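Local coordinates for protein aldehyde dehydrogenase (Listeria monocytogenes, PDB 3K9D) that probably oxidises aldehydes, with NAD or NADP as electron acceptor, at residues Lys56-Glu61 with Thr119-Thr124; Ser123-Lys128 with Lys149-Thr154. All blocks are in the same frame, centred on the assembly; numbering follows the deposited sequence.

Contact 1 of 2, residues Lys56-Glu61 with Thr119-Thr124; sequences KMAHEE and TNPTST
A58 meets the first turn of helix 121-134 with its methyl alone. Its CB lies 3.7 Å from CG of P121, the outermost carbon of the proline ring, and 4.2 Å from CG2 of T122, so one small knob touches two neighbouring residues at the start of the other helix. The contact is apolar, slight and buried, about 98 Å² in all. T122 can offer a methyl because of its rotation: OG1 sits between the backbone N and the carbonyl carbon (chi1 60°), which leaves CG2 anti to the carbonyl carbon and facing A58. The hydroxyl is engaged elsewhere, in a hydrogen bond with OD1 of N74 on helix 67-85.

Behind P121, N120 holds the N-cap position, yet its side chain makes no capping bond. Its backbone carbonyl closes the first turn. N120 O takes the amide of T124 at 3.0 Å and the hydroxyl OG1 of T124 at 2.6 Å, the two donors arriving from opposite faces of the carbonyl plane. This double grip ties the turn that carries P121 and T122.

On the other helix, E61 OE1 and OE2 accept from the backbone amides of A150 and K149, a carboxylate placed at the first turn of helix 148-164. Helix 121-134 follows strand 102-116 and leads to the parallel strand 138-143, a beta-alpha-beta crossover; helix 51-62 packs against the start of that crossover helix, beside helix 148-164.

Contact 2 of 2, residues Ser123-Lys128 with Lys149-Thr154; sequences STVIYK and KAILET
V125 and T154 pack where helices 121-134 and 148-164 run side by side, consecutive helices of a beta-alpha-beta layer in what is probably the NAD(P)-binding domain, as in other aldehyde dehydrogenases; helix 121-134 is the crossover between the parallel strands 102-116 and 138-143. The short segments point the same way, 30° apart, with axes 9.6 Å from each other at closest approach. V125 fills the tight part by spreading its two methyls. With CG1 anti to the backbone N (chi1 169°), that branch slides past T154 and lies 3.7 Å from its CG2, while CG2 runs obliquely to I151 and stops 3.6 Å from CG2 of that residue. I126 joins from the flank, its CG1 crossing the T154 side chain at about a right angle. V125 also touches F141 and I151 touches P143, both of strand 138-143.

Elsewhere helix 148-164 is looser: K149 is exposed and L152 points away from the interface. E153 packs toward helix 51-62.

With chi1 -47° the methyl CG2 of T154 faces V125 while OG1 turns back to its own helix, donating to A150 O at 2.6 Å, tilted 29° from the carbonyl plane and on the opposite face from the T154 amide.

How the contacts relate
Contacts 1 and 2 lie with their centres about 8 Å apart on the same side of the chain's centre and share S123 and T124. Along the chain, helix 51-62 comes first, then helix 121-134, which begins in contact 1 and continues into contact 2, and last helix 148-164, reached after strand 138-143. The three helices form one buried cluster: the first turn of helix 121-134 meets both neighbours and its next turn packs on helix 148-164. The outer two also meet directly, and CG2 of T122 packs against OG1 of T154 between the contacts. Helix 51-62, the third helix of the chain, is thereby joined to the sheet-covering helices of the probable cofactor-binding domain.

Contact 1 of 2, residues Lys56-Glu61 with Thr119-Thr124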
ATOM      1  N   LYS A  56     -30.060 -14.240  -8.363  1.00 17.41           N
ATOM      2  CA  LYS A  56     -31.267 -13.845  -9.120  1.00 16.15           C
ATOM      3  C   LYS A  56     -31.574 -12.353  -9.010  1.00 16.31           C
ATOM      4  O   LYS A  56     -31.891 -11.733 -10.018  1.00 15.12           O
ATOM      5  CB  LYS A  56     -32.505 -14.674  -8.736  1.00 16.28           C
ATOM      6  CG  LYS A  56     -33.708 -14.545  -9.703  1.00 27.76           C
ATOM      7  CD  LYS A  56     -33.296 -14.611 -11.188  1.00 28.25           C
ATOM      8  CE  LYS A  56     -34.486 -14.799 -12.094  1.00 24.19           C
ATOM      9  NZ  LYS A  56     -34.376 -14.044 -13.365  1.00 31.13           N
ATOM     10  N   MET A  57     -31.476 -11.787  -7.800  1.00 14.67           N
ATOM     11  CA  MET A  57     -31.629 -10.333  -7.599  1.00 19.64           C
ATOM     12  C   MET A  57     -30.684  -9.529  -8.511  1.00 17.14           C
ATOM     13  O   MET A  57     -31.125  -8.637  -9.242  1.00 18.07           O
ATOM     14  CB  MET A  57     -31.434  -9.927  -6.122  1.00 17.74           C
ATOM     15  CG  MET A  57     -32.591 -10.309  -5.199  1.00 26.85           C
ATOM     16  SD  MET A  57     -32.461  -9.735  -3.483  1.00 13.46           S
ATOM     17  CE  MET A  57     -33.167  -8.090  -3.652  1.00 12.16           C
ATOM     18  N   ALA A  58     -29.403  -9.883  -8.495  1.00 19.00           N
ATOM     19  CA  ALA A  58     -28.378  -9.173  -9.267  1.00 20.14           C
ATOM     20  C   ALA A  58     -28.605  -9.309 -10.776  1.00 17.90           C
ATOM     21  O   ALA A  58     -28.426  -8.339 -11.528  1.00 17.63           O
ATOM     22  CB  ALA A  58     -26.986  -9.663  -8.881  1.00 12.41           C
ATOM     23  N   HIS A  59     -29.026 -10.501 -11.198  1.00 14.26           N
ATOM     24  CA  HIS A  59     -29.336 -10.786 -12.597  1.00 16.21           C
ATOM     25  C   HIS A  59     -30.529  -9.956 -13.075  1.00 17.07           C
ATOM     26  O   HIS A  59     -30.469  -9.357 -14.148  1.00 14.86           O
ATOM     27  CB  HIS A  59     -29.583 -12.297 -12.804  1.00 18.35           C
ATOM     28  CG  HIS A  59     -29.886 -12.677 -14.221  1.00 22.05           C
ATOM     29  ND1 HIS A  59     -31.090 -13.226 -14.607  1.00 21.90           N
ATOM     30  CD2 HIS A  59     -29.141 -12.583 -15.347  1.00 23.36           C
ATOM     31  CE1 HIS A  59     -31.076 -13.446 -15.909  1.00 23.16           C
ATOM     32  NE2 HIS A  59     -29.905 -13.061 -16.382  1.00 23.05           N
ATOM     33  N   GLU A  60     -31.591  -9.898 -12.265  1.00 18.96           N
ATOM     34  CA  GLU A  60     -32.794  -9.146 -12.615  1.00 23.31           C
ATOM     35  C   GLU A  60     -32.567  -7.627 -12.593  1.00 19.48           C
ATOM     36  O   GLU A  60     -33.059  -6.904 -13.463  1.00 20.24           O
ATOM     37  CB  GLU A  60     -33.959  -9.492 -11.677  1.00 24.78           C
ATOM     38  CG  GLU A  60     -34.526 -10.915 -11.776  1.00 31.49           C
ATOM     39  CD  GLU A  60     -35.487 -11.248 -10.623  1.00 38.89           C
ATOM     40  OE1 GLU A  60     -35.504 -10.502  -9.618  1.00 51.61           O
ATOM     41  OE2 GLU A  60     -36.221 -12.259 -10.719  1.00 45.64           O
ATOM     42  N   GLU A  61     -31.851  -7.143 -11.579  1.00 17.48           N
ATOM     43  CA  GLU A  61     -31.641  -5.704 -11.416  1.00 18.42           C
ATOM     44  C   GLU A  61     -30.709  -5.118 -12.471  1.00 22.22           C
ATOM     45  O   GLU A  61     -31.042  -4.124 -13.102  1.00 20.09           O
ATOM     46  CB  GLU A  61     -31.088  -5.382 -10.030  1.00 22.66           C
ATOM     47  CG  GLU A  61     -31.327  -3.929  -9.605  1.00 20.11           C
ATOM     48  CD  GLU A  61     -30.814  -3.658  -8.212  1.00 23.49           C
ATOM     49  OE1 GLU A  61     -30.290  -4.603  -7.587  1.00 18.72           O
ATOM     50  OE2 GLU A  61     -30.933  -2.501  -7.754  1.00 24.99           O
ATOM     51  N   THR A 119     -21.153  -5.300 -11.907  1.00 22.57           N
ATOM     52  CA  THR A 119     -20.790  -6.505 -12.660  1.00 21.77           C
ATOM     53  C   THR A 119     -20.701  -7.743 -11.760  1.00 25.08           C
ATOM     54  O   THR A 119     -21.227  -8.802 -12.105  1.00 19.85           O
ATOM     55  CB  THR A 119     -19.479  -6.298 -13.464  1.00 24.82           C
ATOM     56  OG1 THR A 119     -18.424  -5.896 -12.579  1.00 25.15           O
ATOM     57  CG2 THR A 119     -19.671  -5.220 -14.543  1.00 21.86           C
ATOM     58  N   ASN A 120     -20.065  -7.597 -10.593  1.00 23.05           N
ATOM     59  CA  ASN A 120     -19.952  -8.696  -9.620  1.00 15.66           C
ATOM     60  C   ASN A 120     -20.519  -8.341  -8.227  1.00 24.04           C
ATOM     61  O   ASN A 120     -19.833  -8.544  -7.226  1.00 23.12           O
ATOM     62  CB  ASN A 120     -18.477  -9.160  -9.484  1.00 11.97           C
ATOM     63  CG  ASN A 120     -17.818  -9.521 -10.826  1.00 19.86           C
ATOM     64  OD1 ASN A 120     -18.408 -10.188 -11.667  1.00 26.62           O
ATOM     65  ND2 ASN A 120     -16.555  -9.117 -10.995  1.00 20.53           N
ATOM     66  N   PRO A 121     -21.792  -7.881  -8.142  1.00 20.12           N
ATOM     67  CA  PRO A 121     -22.207  -7.093  -6.961  1.00 20.30           C
ATOM     68  C   PRO A 121     -22.393  -7.818  -5.631  1.00 20.95           C
ATOM     69  O   PRO A 121     -21.901  -7.338  -4.615  1.00 19.53           O
ATOM     70  CB  PRO A 121     -23.529  -6.461  -7.396  1.00 22.40           C
ATOM     71  CG  PRO A 121     -24.064  -7.366  -8.470  1.00 17.70           C
ATOM     72  CD  PRO A 121     -22.910  -8.096  -9.085  1.00 30.32           C
ATOM     73  N   THR A 122     -23.078  -8.958  -5.634  1.00 19.15           N
ATOM     74  CA  THR A 122     -23.365  -9.689  -4.405  1.00 20.57           C
ATOM     75  C   THR A 122     -22.153 -10.489  -3.947  1.00 22.05           C
ATOM     76  O   THR A 122     -21.851 -10.528  -2.755  1.00 20.37           O
ATOM     77  CB  THR A 122     -24.605 -10.618  -4.555  1.00 22.96           C
ATOM     78  OG1 THR A 122     -24.368 -11.571  -5.604  1.00 18.20           O
ATOM     79  CG2 THR A 122     -25.837  -9.789  -4.882  1.00 21.80           C
ATOM     80  N   SER A 123     -21.461 -11.102  -4.903  1.00 17.84           N
ATOM     81  CA  SER A 123     -20.240 -11.869  -4.644  1.00 16.67           C
ATOM     82  C   SER A 123     -19.105 -10.991  -4.078  1.00 17.90           C
ATOM     83  O   SER A 123     -18.345 -11.417  -3.203  1.00 15.53           O
ATOM     84  CB  SER A 123     -19.773 -12.612  -5.907  1.00 17.97           C
ATOM     85  OG  SER A 123     -19.636 -11.740  -7.024  1.00 18.99           O
ATOM     86  N   THR A 124     -19.009  -9.761  -4.562  1.00 13.21           N
ATOM     87  CA  THR A 124     -17.975  -8.838  -4.070  1.00 16.74           C
ATOM     88  C   THR A 124     -18.251  -8.397  -2.619  1.00 19.22           C
ATOM     89  O   THR A 124     -17.325  -8.354  -1.795  1.00 20.51           O
ATOM     90  CB  THR A 124     -17.765  -7.614  -5.019  1.00 15.26           C
ATOM     91  OG1 THR A 124     -17.484  -8.070  -6.352  1.00 12.77           O
ATOM     92  CG2 THR A 124     -16.601  -6.755  -4.562  1.00 17.99           C
TER

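Contact 2 of 2, residues Ser123-Lys128 with Lys149-Thr154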
ATOM      1  N   SER A 123     -21.461 -11.102  -4.903  1.00 17.84           N
ATOM      2  CA  SER A 123     -20.240 -11.869  -4.644  1.00 16.67           C
ATOM      3  C   SER A 123     -19.105 -10.991  -4.078  1.00 17.90           C
ATOM      4  O   SER A 123     -18.345 -11.417  -3.203  1.00 15.53           O
ATOM      5  CB  SER A 123     -19.773 -12.612  -5.907  1.00 17.97           C
ATOM      6  OG  SER A 123     -19.636 -11.740  -7.024  1.00 18.99           O
ATOM      7  N   THR A 124     -19.009  -9.761  -4.562  1.00 13.21           N
ATOM      8  CA  THR A 124     -17.975  -8.838  -4.070  1.00 16.74           C
ATOM      9  C   THR A 124     -18.251  -8.397  -2.619  1.00 19.22           C
ATOM     10  O   THR A 124     -17.325  -8.354  -1.795  1.00 20.51           O
ATOM     11  CB  THR A 124     -17.765  -7.614  -5.019  1.00 15.26           C
ATOM     12  OG1 THR A 124     -17.484  -8.070  -6.352  1.00 12.77           O
ATOM     13  CG2 THR A 124     -16.601  -6.755  -4.562  1.00 17.99           C
ATOM     14  N   VAL A 125     -19.513  -8.092  -2.310  1.00 16.88           N
ATOM     15  CA  VAL A 125     -19.913  -7.754  -0.937  1.00 15.03           C
ATOM     16  C   VAL A 125     -19.569  -8.870   0.043  1.00 16.50           C
ATOM     17  O   VAL A 125     -18.937  -8.622   1.072  1.00 16.49           O
ATOM     18  CB  VAL A 125     -21.415  -7.394  -0.823  1.00 16.24           C
ATOM     19  CG1 VAL A 125     -21.856  -7.305   0.654  1.00 14.93           C
ATOM     20  CG2 VAL A 125     -21.706  -6.084  -1.519  1.00 13.51           C
ATOM     21  N   ILE A 126     -19.956 -10.096  -0.289  1.00 15.91           N
ATOM     22  CA  ILE A 126     -19.734 -11.249   0.599  1.00 12.73           C
ATOM     23  C   ILE A 126     -18.253 -11.376   0.901  1.00 14.87           C
ATOM     24  O   ILE A 126     -17.864 -11.458   2.057  1.00 12.44           O
ATOM     25  CB  ILE A 126     -20.310 -12.569  -0.000  1.00 15.30           C
ATOM     26  CG1 ILE A 126     -21.833 -12.559   0.082  1.00 19.69           C
ATOM     27  CG2 ILE A 126     -19.772 -13.794   0.739  1.00 12.91           C
ATOM     28  CD1 ILE A 126     -22.548 -13.546  -0.885  1.00 24.76           C
ATOM     29  N   TYR A 127     -17.449 -11.371  -0.158  1.00 17.76           N
ATOM     30  CA  TYR A 127     -16.005 -11.548  -0.094  1.00 19.14           C
ATOM     31  C   TYR A 127     -15.291 -10.440   0.694  1.00 12.72           C
ATOM     32  O   TYR A 127     -14.488 -10.749   1.543  1.00 15.41           O
ATOM     33  CB  TYR A 127     -15.439 -11.691  -1.519  1.00 21.81           C
ATOM     34  CG  TYR A 127     -14.075 -11.081  -1.734  1.00 14.62           C
ATOM     35  CD1 TYR A 127     -12.915 -11.734  -1.305  1.00 13.47           C
ATOM     36  CD2 TYR A 127     -13.940  -9.847  -2.384  1.00 19.15           C
ATOM     37  CE1 TYR A 127     -11.642 -11.152  -1.500  1.00 15.87           C
ATOM     38  CE2 TYR A 127     -12.677  -9.265  -2.580  1.00 16.05           C
ATOM     39  CZ  TYR A 127     -11.543  -9.923  -2.145  1.00 17.11           C
ATOM     40  OH  TYR A 127     -10.307  -9.339  -2.349  1.00 18.63           O
ATOM     41  N   LYS A 128     -15.611  -9.176   0.409  1.00 12.70           N
ATOM     42  CA  LYS A 128     -14.986  -8.022   1.088  1.00 16.19           C
ATOM     43  C   LYS A 128     -15.325  -7.991   2.570  1.00 19.26           C
ATOM     44  O   LYS A 128     -14.473  -7.664   3.388  1.00 16.85           O
ATOM     45  CB  LYS A 128     -15.403  -6.691   0.451  1.00 20.63           C
ATOM     46  CG  LYS A 128     -14.834  -6.448  -0.931  1.00 13.07           C
ATOM     47  CD  LYS A 128     -14.996  -4.984  -1.362  1.00 12.34           C
ATOM     48  CE  LYS A 128     -14.180  -4.718  -2.645  1.00 20.95           C
ATOM     49  NZ  LYS A 128     -14.514  -3.449  -3.340  1.00 15.87           N
ATOM     50  N   LYS A 149     -30.410  -2.584  -4.899  1.00 16.77           N
ATOM     51  CA  LYS A 149     -31.295  -3.489  -4.175  1.00 17.90           C
ATOM     52  C   LYS A 149     -30.644  -4.825  -3.791  1.00 12.71           C
ATOM     53  O   LYS A 149     -30.788  -5.287  -2.657  1.00 14.98           O
ATOM     54  CB  LYS A 149     -32.573  -3.715  -4.987  1.00 18.01           C
ATOM     55  CG  LYS A 149     -33.601  -2.584  -4.860  1.00 20.58           C
ATOM     56  CD  LYS A 149     -34.554  -2.593  -6.052  1.00 28.09           C
ATOM     57  CE  LYS A 149     -35.964  -2.196  -5.660  1.00 35.02           C
ATOM     58  NZ  LYS A 149     -36.865  -2.248  -6.847  1.00 36.40           N
ATOM     59  N   ALA A 150     -29.924  -5.413  -4.735  1.00 14.06           N
ATOM     60  CA  ALA A 150     -29.217  -6.680  -4.540  1.00 15.59           C
ATOM     61  C   ALA A 150     -28.075  -6.549  -3.532  1.00 17.63           C
ATOM     62  O   ALA A 150     -27.854  -7.442  -2.703  1.00 15.72           O
ATOM     63  CB  ALA A 150     -28.694  -7.196  -5.887  1.00 16.94           C
ATOM     64  N   ILE A 151     -27.364  -5.422  -3.595  1.00 21.71           N
ATOM     65  CA  ILE A 151     -26.258  -5.146  -2.678  1.00 16.91           C
ATOM     66  C   ILE A 151     -26.786  -4.938  -1.267  1.00 11.77           C
ATOM     67  O   ILE A 151     -26.309  -5.579  -0.351  1.00 13.14           O
ATOM     68  CB  ILE A 151     -25.383  -3.959  -3.135  1.00 13.52           C
ATOM     69  CG1 ILE A 151     -24.666  -4.305  -4.450  1.00 17.81           C
ATOM     70  CG2 ILE A 151     -24.305  -3.660  -2.119  1.00 13.08           C
ATOM     71  CD1 ILE A 151     -24.167  -3.104  -5.186  1.00 13.54           C
ATOM     72  N   LEU A 152     -27.786  -4.070  -1.131  1.00 13.94           N
ATOM     73  CA  LEU A 152     -28.452  -3.802   0.138  1.00 16.15           C
ATOM     74  C   LEU A 152     -28.971  -5.064   0.790  1.00 19.20           C
ATOM     75  O   LEU A 152     -28.779  -5.246   1.985  1.00 14.53           O
ATOM     76  CB  LEU A 152     -29.593  -2.787  -0.031  1.00 20.10           C
ATOM     77  CG  LEU A 152     -29.267  -1.294  -0.133  1.00 11.47           C
ATOM     78  CD1 LEU A 152     -30.552  -0.510  -0.270  1.00 18.10           C
ATOM     79  CD2 LEU A 152     -28.493  -0.846   1.106  1.00 16.48           C
ATOM     80  N   GLU A 153     -29.589  -5.945  -0.001  1.00 18.35           N
ATOM     81  CA  GLU A 153     -30.107  -7.216   0.522  1.00 20.96           C
ATOM     82  C   GLU A 153     -29.021  -8.223   0.921  1.00 12.89           C
ATOM     83  O   GLU A 153     -29.172  -8.900   1.933  1.00 17.96           O
ATOM     84  CB  GLU A 153     -31.165  -7.829  -0.417  1.00 19.69           C
ATOM     85  CG  GLU A 153     -31.694  -9.208  -0.004  1.00 16.98           C
ATOM     86  CD  GLU A 153     -32.576  -9.186   1.246  1.00 25.97           C
ATOM     87  OE1 GLU A 153     -32.775  -8.116   1.851  1.00 16.65           O
ATOM     88  OE2 GLU A 153     -33.077 -10.257   1.623  1.00 20.66           O
ATOM     89  N   THR A 154     -27.928  -8.291   0.157  1.00 14.79           N
ATOM     90  CA  THR A 154     -26.696  -9.012   0.566  1.00 14.93           C
ATOM     91  C   THR A 154     -26.148  -8.487   1.896  1.00 24.03           C
ATOM     92  O   THR A 154     -25.804  -9.268   2.791  1.00 16.67           O
ATOM     93  CB  THR A 154     -25.556  -8.865  -0.478  1.00 21.60           C
ATOM     94  OG1 THR A 154     -26.065  -9.112  -1.791  1.00 16.25           O
ATOM     95  CG2 THR A 154     -24.404  -9.826  -0.188  1.00 15.92           C
TER